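Local coordinates for leukocyte-associated immunoglobulin-like receptor 1 (Mus musculus, PDB 4ESK), which acts as an inhibitory receptor on natural killer, B and T cells, recruiting the phosphatases PTPN6 and PTPN11 once phosphorylated on tyrosine, at residues 69-72 against 73-76; 55-58 against 59-62. All coordinates share one frame; numbering follows the deposited sequence. Where two conformers were deposited one is given.

The chain is an extracellular immunoglobulin-like domain, and the two contacts lie within successive loops where the polypeptide changes sheets. Contact 2 (55-58 with 59-62) follows strand 49-55, outermost, within this chain, of the larger sheet, and leads into strand 62-67 of the two-stranded sheet; contact 1 (69-72 with 73-76) leads from there back into strand 76-84. Strand 62-67 thus connects them. The centres of contacts 1 and 2 are about 26 Å apart, on opposite sides of the chain's centre, and the nearest atoms of contacts 1 and 2 about 19 Å apart. Contact 1 is held by direct hydrogen bonds and partly buried, whereas the two segments of contact 2 meet at the surface through water bridges, aliphatic packing and a CH-pi contact.

Contact 1 (69-72 against 73-76); sequences PVNE and TITG
Ile74 N donates to Asn71 O at 2.9 Å, closing a type I beta turn over Glu72 and Thr73, and a second, weak bond from Thr75 N to Glu72 O follows one residue further on. The Asn71 side chain reinforces this turn. With CG between the backbone N and the carbonyl carbon (chi1 65°), its amide bends forward over the turn, and OD1 receives two donors from Thr73. The backbone N of Thr73 lies 3.0 Å from Asn71 OD1, well above the carbonyl plane, which makes an Asx turn. The hydroxyl OG1 of Thr73 gives the shorter bond to Asn71 OD1, 2.7 Å, in that plane. Asparagine suits the place because its carbonyl reaches both donors, and threonine because its OG1 faces that carbonyl. Beneath this polar layer, Val70 CG1 meets Ile74 CG2 at 3.8 Å, the two branched side chains crossing at about a right angle; both also touch Val99 of strand 88-100. Tyr78 OH bonds to Ile74 O, the tyrosine corner familiar from immunoglobulin domains. Asn71, Glu72 and Thr73 form an Asn-X-Thr sequon whose asparagine is a predicted glycosylation site, bearing no glycan here. Two donors on OD1 fix the rotation of the amide, and would probably polarise it.

Contact 2 (55-58 against 59-62); sequences STEP and YKTE
Glu57 and Lys60 are brought into contact by bends at different points of their chains: Glu57 turns at its CB-CG bond (chi2 -83°), while Lys60 runs extended as far as CE and bends only at its last torsion (chi4 92°). The methylenes of the lysine therefore lie against the glutamate, with Lys60 CE 3.7 Å from Glu57 CD. The charged ends do not pair directly, for Glu57 OE2 and Lys60 NZ are 4.1 Å apart, beyond a salt bridge. Instead the ammonium bonds to the main chain, Lys60 NZ reaching Glu62 O at 3.0 Å from above the carbonyl plane. It also donates to a water at 3.1 Å from Lys60 NZ, and that water makes a weak bond to Glu57 OE2. The other carboxylate oxygen holds a second water, 2.8 Å from Glu57 OE1, which accepts from the backbone at 2.9 Å from Tyr59 N. Glutamate suits this place because its two oxygens serve two bridges, and lysine because its long aliphatic chain packs on Glu57 and still brings a donor to Glu62 O. At the bend itself, Pro58 CB sits over the centre of the Tyr59 ring, 3.9 Å from the centroid and 12° off the ring normal, a CH-pi contact; proline also restricts the backbone where the chain turns. Asp63, in strand 62-67, accepts from Glu57 N through its OD2. With an alanine at Lys60, Glu62 O would probably lose its ammonium donor and Glu57 its aliphatic support and nearby positive charge. This turn takes the chain from strand 49-55 to strand 62-67, between the immunoglobulin sheets, probably held by modest electrostatic attraction through solvent supplementing its packing.

Contact 1 (69-72 against 73-76)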
loop_
_atom_site.group_PDB
_atom_site.type_symbol
_atom_site.label_atom_id
_atom_site.label_comp_id
_atom_site.label_asym_id
_atom_site.label_seq_id
_atom_site.Cartn_x
_atom_site.Cartn_y
_atom_site.Cartn_z
ATOM N N PRO A 69 -15.411 -3.421 -2.420
ATOM C CA PRO A 69 -15.421 -2.717 -3.712
ATOM C C PRO A 69 -15.123 -1.239 -3.583
ATOM O O PRO A 69 -15.626 -0.564 -2.675
ATOM C CB PRO A 69 -16.856 -2.929 -4.208
ATOM C CG PRO A 69 -17.644 -3.058 -2.958
ATOM C CD PRO A 69 -16.761 -3.837 -2.027
ATOM N N VAL A 70 -14.315 -0.715 -4.494
ATOM C CA VAL A 70 -13.917 0.691 -4.415
ATOM C C VAL A 70 -14.982 1.655 -4.957
ATOM O O VAL A 70 -15.744 1.340 -5.880
ATOM C CB VAL A 70 -12.563 0.987 -5.103
ATOM C CG1 VAL A 70 -11.446 0.184 -4.428
ATOM C CG2 VAL A 70 -12.630 0.701 -6.595
ATOM N N ASN A 71 -15.009 2.832 -4.361
ATOM C CA ASN A 71 -15.722 3.961 -4.936
ATOM C C ASN A 71 -14.869 5.225 -4.906
ATOM O O ASN A 71 -13.657 5.153 -4.680
ATOM C CB ASN A 71 -17.082 4.132 -4.244
ATOM C CG ASN A 71 -16.948 4.503 -2.788
ATOM O OD1 ASN A 71 -15.879 4.919 -2.333
ATOM N ND2 ASN A 71 -18.041 4.351 -2.037
ATOM N N GLU A 72 -15.491 6.386 -5.139
ATOM C CA GLU A 72 -14.771 7.648 -5.266
ATOM C C GLU A 72 -13.960 8.021 -4.018
ATOM O O GLU A 72 -13.009 8.754 -4.114
ATOM C CB GLU A 72 -15.739 8.787 -5.652
ATOM C CG GLU A 72 -16.768 9.187 -4.591
ATOM C CD GLU A 72 -17.972 8.256 -4.500
ATOM O OE1 GLU A 72 -18.144 7.374 -5.378
ATOM O OE2 GLU A 72 -18.759 8.416 -3.535
ATOM N N THR A 73 -14.359 7.508 -2.853
ATOM C CA THR A 73 -13.635 7.777 -1.602
ATOM C C THR A 73 -12.222 7.149 -1.610
ATOM O O THR A 73 -11.381 7.494 -0.777
ATOM C CB THR A 73 -14.418 7.294 -0.360
ATOM O OG1 THR A 73 -14.418 5.856 -0.262
ATOM C CG2 THR A 73 -15.883 7.797 -0.425
ATOM N N ILE A 74 -11.973 6.241 -2.551
ATOM C CA ILE A 74 -10.683 5.543 -2.619
ATOM C C ILE A 74 -9.630 6.298 -3.450
ATOM O O ILE A 74 -8.410 6.068 -3.317
ATOM C CB ILE A 74 -10.909 4.100 -3.102
ATOM C CG1 ILE A 74 -11.826 3.355 -2.123
ATOM C CG2 ILE A 74 -9.583 3.323 -3.223
ATOM C CD1 ILE A 74 -11.409 3.429 -0.653
ATOM N N THR A 75 -10.065 7.237 -4.282
ATOM C CA THR A 75 -9.134 8.124 -4.978
ATOM C C THR A 75 -8.193 8.861 -4.022
ATOM O O THR A 75 -8.643 9.462 -3.034
ATOM C CB THR A 75 -9.888 9.114 -5.888
ATOM O OG1 THR A 75 -10.590 8.367 -6.886
ATOM C CG2 THR A 75 -8.956 10.118 -6.551
ATOM N N GLY A 76 -6.885 8.793 -4.299
ATOM C CA GLY A 76 -5.886 9.431 -3.446
ATOM C C GLY A 76 -4.472 8.881 -3.579
ATOM O O GLY A 76 -4.213 8.043 -4.446
#

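Contact 2 (55-58 against 59-62)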
loop_
_atom_site.group_PDB
_atom_site.type_symbol
_atom_site.label_atom_id
_atom_site.label_comp_id
_atom_site.label_asym_id
_atom_site.label_seq_id
_atom_site.Cartn_x
_atom_site.Cartn_y
_atom_site.Cartn_z
ATOM N N SER A 55 -1.045 -5.072 12.995
ATOM C CA SER A 55 0.210 -5.681 13.381
ATOM C C SER A 55 0.837 -6.341 12.164
ATOM O O SER A 55 0.134 -6.831 11.280
ATOM C CB SER A 55 -0.000 -6.744 14.455
ATOM O OG SER A 55 1.183 -7.502 14.612
ATOM N N THR A 56 2.159 -6.348 12.108
ATOM C CA THR A 56 2.863 -6.992 10.999
ATOM C C THR A 56 2.797 -8.522 11.052
ATOM O O THR A 56 2.638 -9.110 12.120
ATOM C CB THR A 56 4.352 -6.585 11.029
ATOM O OG1 THR A 56 4.859 -6.843 12.350
ATOM C CG2 THR A 56 4.525 -5.118 10.683
ATOM N N GLU A 57 2.958 -9.173 9.898
ATOM C CA GLU A 57 3.086 -10.643 9.842
ATOM C C GLU A 57 4.353 -11.154 10.539
ATOM O O GLU A 57 5.410 -10.591 10.352
ATOM C CB GLU A 57 3.143 -11.098 8.380
ATOM C CG GLU A 57 1.837 -10.905 7.630
ATOM C CD GLU A 57 0.860 -12.040 7.862
ATOM O OE1 GLU A 57 1.253 -13.078 8.431
ATOM O OE2 GLU A 57 -0.312 -11.890 7.466
ATOM N N PRO A 58 4.250 -12.238 11.324
ATOM C CA PRO A 58 5.447 -12.724 12.024
ATOM C C PRO A 58 6.504 -13.345 11.112
ATOM O O PRO A 58 7.708 -13.180 11.373
ATOM C CB PRO A 58 4.899 -13.789 12.997
ATOM C CG PRO A 58 3.513 -14.097 12.557
ATOM C CD PRO A 58 3.015 -12.892 11.793
ATOM N N TYR A 59 6.059 -14.012 10.043
ATOM C CA TYR A 59 6.931 -14.851 9.191
ATOM C C TYR A 59 6.865 -14.557 7.700
ATOM O O TYR A 59 7.343 -15.362 6.901
ATOM C CB TYR A 59 6.599 -16.340 9.376
ATOM C CG TYR A 59 6.616 -16.762 10.820
ATOM C CD1 TYR A 59 7.781 -16.646 11.573
ATOM C CD2 TYR A 59 5.477 -17.254 11.437
ATOM C CE1 TYR A 59 7.809 -17.010 12.907
ATOM C CE2 TYR A 59 5.485 -17.613 12.777
ATOM C CZ TYR A 59 6.655 -17.494 13.500
ATOM O OH TYR A 59 6.685 -17.858 14.819
ATOM N N LYS A 60 6.238 -13.469 7.294
ATOM C CA LYS A 60 6.440 -13.003 5.918
ATOM C C LYS A 60 6.705 -11.537 5.928
ATOM O O LYS A 60 6.371 -10.855 6.900
ATOM C CB LYS A 60 5.316 -13.400 4.950
ATOM C CG LYS A 60 3.905 -12.987 5.277
ATOM C CD LYS A 60 2.971 -13.441 4.146
ATOM C CE LYS A 60 1.539 -12.970 4.334
ATOM N NZ LYS A 60 1.238 -11.660 3.670
ATOM N N THR A 61 7.348 -11.067 4.868
ATOM C CA THR A 61 7.813 -9.691 4.790
ATOM C C THR A 61 6.833 -8.814 4.007
ATOM O O THR A 61 7.125 -7.650 3.742
ATOM C CB THR A 61 9.228 -9.611 4.189
ATOM O OG1 THR A 61 9.283 -10.299 2.932
ATOM C CG2 THR A 61 10.263 -10.232 5.151
ATOM N N GLU A 62 5.698 -9.386 3.609
ATOM C CA GLU A 62 4.638 -8.634 2.960
ATOM C C GLU A 62 3.423 -8.563 3.880
ATOM O O GLU A 62 3.107 -9.520 4.580
ATOM C CB GLU A 62 4.220 -9.295 1.629
ATOM C CG GLU A 62 5.283 -9.245 0.546
ATOM C CD GLU A 62 6.572 -9.994 0.890
ATOM O OE1 GLU A 62 6.539 -11.222 1.107
ATOM O OE2 GLU A 62 7.630 -9.348 0.962
HETATM O O HOH W 1 -0.907 -9.818 4.904
HETATM O O HOH W 2 3.494 -14.760 8.815
#